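PDB 4J25: Fe2OG dioxygenase domain-containing protein from Pseudomonas putida, which probably hydroxylates prolyl residues of protein substrates, as an iron- and 2-oxoglutarate-dependent dioxygenase with a double-stranded beta-helix (jellyroll) core. Local coordinates for residues A58-A61 and E62-R66; Q114-L117 and A118-G122. All blocks are in the same frame, centred on the assembly; numbering follows the deposited sequence.

Contact 1 of 2, residues A58-A61 and E62-R66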
loop_
_atom_site.group_PDB
_atom_site.type_symbol
_atom_site.label_atom_id
_atom_site.label_comp_id
_atom_site.label_asym_id
_atom_site.label_seq_id
_atom_site.Cartn_x
_atom_site.Cartn_y
_atom_site.Cartn_z
ATOM N N ALA A 58 -1.242 -13.545 8.755
ATOM C CA ALA A 58 -2.636 -13.392 9.171
ATOM C C ALA A 58 -3.413 -12.492 8.197
ATOM O O ALA A 58 -4.611 -12.698 7.953
ATOM C CB ALA A 58 -2.693 -12.830 10.577
ATOM N N LEU A 59 -2.731 -11.487 7.649
ATOM C CA LEU A 59 -3.314 -10.613 6.634
ATOM C C LEU A 59 -3.513 -11.367 5.331
ATOM O O LEU A 59 -4.536 -11.213 4.687
ATOM C CB LEU A 59 -2.425 -9.379 6.414
ATOM C CG LEU A 59 -2.460 -8.363 7.558
ATOM C CD1 LEU A 59 -1.419 -7.267 7.395
ATOM C CD2 LEU A 59 -3.848 -7.750 7.682
ATOM N N ALA A 60 -2.530 -12.176 4.939
ATOM C CA ALA A 60 -2.687 -13.042 3.776
ATOM C C ALA A 60 -3.916 -13.933 3.952
ATOM O O ALA A 60 -4.697 -14.125 3.023
ATOM C CB ALA A 60 -1.432 -13.886 3.555
ATOM N N ALA A 61 -4.104 -14.447 5.163
ATOM C CA ALA A 61 -5.231 -15.326 5.454
ATOM C C ALA A 61 -6.569 -14.599 5.323
ATOM O O ALA A 61 -7.541 -15.164 4.808
ATOM C CB ALA A 61 -5.093 -15.942 6.871
ATOM N N GLU A 62 -6.623 -13.361 5.802
ATOM C CA GLU A 62 -7.841 -12.562 5.704
ATOM C C GLU A 62 -8.116 -12.181 4.257
ATOM O O GLU A 62 -9.262 -12.100 3.830
ATOM C CB GLU A 62 -7.708 -11.313 6.566
ATOM C CG GLU A 62 -8.914 -10.405 6.564
ATOM C CD GLU A 62 -10.153 -11.039 7.177
ATOM O OE1 GLU A 62 -10.033 -12.132 7.769
ATOM O OE2 GLU A 62 -11.247 -10.445 7.060
ATOM N N CYS A 63 -7.050 -11.943 3.499
ATOM C CA CYS A 63 -7.176 -11.626 2.082
ATOM C C CYS A 63 -7.859 -12.788 1.375
ATOM O O CYS A 63 -8.809 -12.585 0.636
ATOM C CB CYS A 63 -5.800 -11.345 1.464
ATOM S SG CYS A 63 -5.828 -10.890 -0.303
ATOM N N ARG A 64 -7.376 -14.009 1.616
ATOM C CA ARG A 64 -7.966 -15.204 1.010
ATOM C C ARG A 64 -9.408 -15.430 1.468
ATOM O O ARG A 64 -10.266 -15.801 0.677
ATOM C CB ARG A 64 -7.116 -16.443 1.320
ATOM C CG ARG A 64 -5.716 -16.381 0.736
ATOM C CD ARG A 64 -5.022 -17.730 0.822
ATOM N NE ARG A 64 -3.982 -17.855 -0.194
ATOM C CZ ARG A 64 -2.700 -17.534 -0.017
ATOM N NH1 ARG A 64 -2.261 -17.070 1.155
ATOM N NH2 ARG A 64 -1.846 -17.684 -1.024
ATOM N N ARG A 65 -9.660 -15.207 2.750
ATOM C CA ARG A 65 -11.005 -15.296 3.317
ATOM C C ARG A 65 -11.989 -14.376 2.581
ATOM O O ARG A 65 -13.073 -14.794 2.198
ATOM C CB ARG A 65 -10.938 -14.887 4.787
ATOM C CG ARG A 65 -11.767 -15.699 5.736
ATOM C CD ARG A 65 -12.094 -14.873 6.989
ATOM N NE ARG A 65 -12.814 -13.653 6.631
ATOM C CZ ARG A 65 -13.209 -12.715 7.489
ATOM N NH1 ARG A 65 -12.960 -12.839 8.792
ATOM N NH2 ARG A 65 -13.849 -11.641 7.039
ATOM N N ARG A 66 -11.605 -13.115 2.381
ATOM C CA ARG A 66 -12.478 -12.140 1.718
ATOM C C ARG A 66 -12.678 -12.415 0.237
ATOM O O ARG A 66 -13.693 -12.015 -0.336
ATOM C CB ARG A 66 -11.937 -10.721 1.891
ATOM C CG ARG A 66 -11.828 -10.323 3.341
ATOM C CD ARG A 66 -11.977 -8.843 3.565
ATOM N NE ARG A 66 -11.841 -8.554 4.986
ATOM C CZ ARG A 66 -12.195 -7.414 5.561
ATOM N NH1 ARG A 66 -12.706 -6.436 4.833
ATOM N NH2 ARG A 66 -12.033 -7.260 6.871
#

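Contact 2 of 2, residues Q114-L117 and A118-G122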
loop_
_atom_site.group_PDB
_atom_site.type_symbol
_atom_site.label_atom_id
_atom_site.label_comp_id
_atom_site.label_asym_id
_atom_site.label_seq_id
_atom_site.Cartn_x
_atom_site.Cartn_y
_atom_site.Cartn_z
ATOM N N GLN A 114 -0.593 5.664 12.422
ATOM C CA GLN A 114 0.653 6.287 12.841
ATOM C C GLN A 114 1.371 6.930 11.656
ATOM O O GLN A 114 1.924 8.010 11.784
ATOM C CB GLN A 114 1.585 5.264 13.463
ATOM C CG GLN A 114 1.311 4.921 14.900
ATOM C CD GLN A 114 2.355 3.961 15.422
ATOM O OE1 GLN A 114 2.463 2.851 14.932
ATOM N NE2 GLN A 114 3.151 4.397 16.390
ATOM N N LEU A 115 1.408 6.224 10.534
ATOM C CA LEU A 115 1.975 6.761 9.304
ATOM C C LEU A 115 1.237 8.030 8.826
ATOM O O LEU A 115 1.875 8.971 8.399
ATOM C CB LEU A 115 1.984 5.684 8.207
ATOM C CG LEU A 115 2.586 6.098 6.859
ATOM C CD1 LEU A 115 3.971 6.683 7.046
ATOM C CD2 LEU A 115 2.631 4.913 5.907
ATOM N N ARG A 116 -0.091 8.046 8.908
ATOM C CA ARG A 116 -0.882 9.251 8.639
ATOM C C ARG A 116 -0.426 10.474 9.433
ATOM O O ARG A 116 -0.195 11.556 8.860
ATOM C CB ARG A 116 -2.368 9.009 8.908
ATOM C CG ARG A 116 -3.252 10.173 8.416
ATOM C CD ARG A 116 -4.727 9.848 8.529
ATOM N NE ARG A 116 -5.093 9.556 9.908
ATOM C CZ ARG A 116 -5.345 10.472 10.841
ATOM N NH1 ARG A 116 -5.290 11.764 10.562
ATOM N NH2 ARG A 116 -5.655 10.081 12.074
ATOM N N LEU A 117 -0.276 10.299 10.740
ATOM C CA LEU A 117 0.116 11.398 11.619
ATOM C C LEU A 117 1.549 11.821 11.336
ATOM O O LEU A 117 1.882 12.996 11.443
ATOM C CB LEU A 117 -0.026 11.017 13.095
ATOM C CG LEU A 117 -1.428 10.647 13.613
ATOM C CD1 LEU A 117 -1.380 10.253 15.109
ATOM C CD2 LEU A 117 -2.425 11.771 13.409
ATOM N N ALA A 118 2.392 10.866 10.950
ATOM C CA ALA A 118 3.779 11.177 10.656
ATOM C C ALA A 118 3.859 11.970 9.352
ATOM O O ALA A 118 4.614 12.930 9.245
ATOM C CB ALA A 118 4.616 9.881 10.588
ATOM N N ILE A 119 3.065 11.578 8.365
ATOM C CA ILE A 119 3.003 12.285 7.092
ATOM C C ILE A 119 2.493 13.713 7.288
ATOM O O ILE A 119 3.068 14.670 6.750
ATOM C CB ILE A 119 2.147 11.545 6.080
ATOM C CG1 ILE A 119 2.856 10.257 5.656
ATOM C CG2 ILE A 119 1.901 12.443 4.870
ATOM C CD1 ILE A 119 2.053 9.372 4.759
ATOM N N ASN A 120 1.450 13.875 8.097
ATOM C CA ASN A 120 0.905 15.201 8.335
ATOM C C ASN A 120 1.929 16.063 8.984
ATOM O O ASN A 120 2.045 17.235 8.665
ATOM C CB ASN A 120 -0.341 15.172 9.226
ATOM C CG ASN A 120 -1.568 14.751 8.477
ATOM O OD1 ASN A 120 -1.565 14.687 7.244
ATOM N ND2 ASN A 120 -2.632 14.448 9.212
ATOM N N GLN A 121 2.658 15.479 9.922
ATOM C CA GLN A 121 3.634 16.216 10.677
ATOM C C GLN A 121 4.767 16.728 9.762
ATOM O O GLN A 121 5.142 17.905 9.825
ATOM C CB GLN A 121 4.158 15.321 11.786
ATOM C CG GLN A 121 5.071 15.960 12.766
ATOM C CD GLN A 121 5.350 15.026 13.942
ATOM O OE1 GLN A 121 4.510 14.194 14.310
ATOM N NE2 GLN A 121 6.531 15.153 14.531
ATOM N N GLY A 122 5.276 15.853 8.893
ATOM C CA GLY A 122 6.440 16.168 8.088
ATOM C C GLY A 122 6.148 16.899 6.791
ATOM O O GLY A 122 6.977 17.702 6.349
#

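Contact 1 of 2, residues A58-A61 and E62-R66
Ala58 and Glu62 meet one turn apart on helix 53-67, where Glu62 N donates a hydrogen bond to Ala58 O at 3.0 Å. It is one of four such i to i+4 bonds between the two halves, the pattern of a regular alpha-helix. Leu59 comes next: its O takes Cys63 N at 2.9 Å, while its side chain turns to the protein interior and packs on Phe134 of strand 129-137 and Ala104 of helix 103-123. Ala60 O receives Arg64 N, the straightest of the four bonds at 164°. The small CB of Ala60 also lies 4.1 Å from Arg64 NH1. Arg64 sets off with CG beside its own backbone N (chi1 -63°), which points the chain back along the helix and lays CG 3.4 Å from Ala60 O. Ala61 O accepts Arg65 N, and Arg65 CB rests close to the same carbonyl oxygen.

The acidic group of the second half is Glu62. Its OE2 accepts Arg66 NE at 2.9 Å, on the anti side of the carboxylate and nearly in the guanidinium plane. Arg66 NH2 adds a weak bond to this oxygen. Arg65 approaches differently. Glu62 OE1 sits over one face of its guanidinium, 3.0 Å above the plane and offset toward the rim. Arg65 NH2 is 2.9 Å from Glu62 OE2, but this oxygen too stands well out of the plane, so the attraction is one of charge alone. Arg66 NH2 is also hydrogen-bonded to Gln101 OE1.

One carboxylate thus serves two arginines, and this local network probably offsets much of their positive charge and steadies the Glu62 carboxylate in its ionised form.

Contact 2 of 2, residues Q114-L117 and A118-G122
Asn120 and Arg116 are joined through the backbone, Asn120 N bonding to Arg116 O at 2.9 Å. Ile119 N bonds as closely to Leu115 O. Ala118 N to Gln114 O and Gln121 N to Leu117 O are slightly longer and more bent. Together they are the i to i+4 bonds of an alpha-helix, here the later part of helix 103-123.

The side chains of Arg116 and Asn120 come near each other. Arg116 NH1 lies 4.0 Å from Asn120 ND2, but their polar ends are engaged elsewhere. Arg116 NH1 bonds to Leu127 O, and Asn120 OD1 accepts Leu127 N. The bend of Arg116 at chi3 (59°) turns the guanidinium across the flank of the helix, where NH2 forms a salt bridge with Asp113 OD1. Its plane stands 73° from that of the Asn120 amide.

The apolar contact is between Leu115 and Ile119. Leu115 CG lies 3.9 Å from Ile119 CD1, and Leu115 CD1 touches both CG1 and CD1 of Ile119. With chi1 at -69°, CG1 of Ile119 is anti to the carbonyl carbon and leans toward the preceding turn, 3.2 Å from Leu115 O. Helix 32-42 continues the packing, with Val35 against Leu115, Leu39 against Ile119 and Val36 against Ala118. Phe221 of strand 214-222 touches both Leu115 and Arg116.

Within residues 114-122, Leu115, Ala118 and Ile119 thus pack on helix 32-42, and Ile119 also on Leu125 and Leu127. Arg116 and Asn120 together hold both the N-H and the carbonyl of Leu127, fixing the chain just beyond the helix against its last turns.

Contacts 1 and 2 occupy the two helices that follow each other in the chain, 53-67 and 103-123. Their centres are 27 Å apart and their nearest atoms about 13 Å, so they do not touch. The helices still meet: Leu59 and Glu62 of contact 1 pack on Ala104 and Cys105, near the start of the helix that bears contact 2. Both contacts also reach strand 214-222, contact 1 at Leu215 and contact 2 at Phe221. This strand contributes Arg214, Ser216, Thr218 and Trp220 to the N-oxalylglycine pocket. The Cys63 side chain of contact 1 is about 10 Å from the bound N-oxalylglycine; both contacts lie away from the annotated sites. Neither contact includes a manganese ligand.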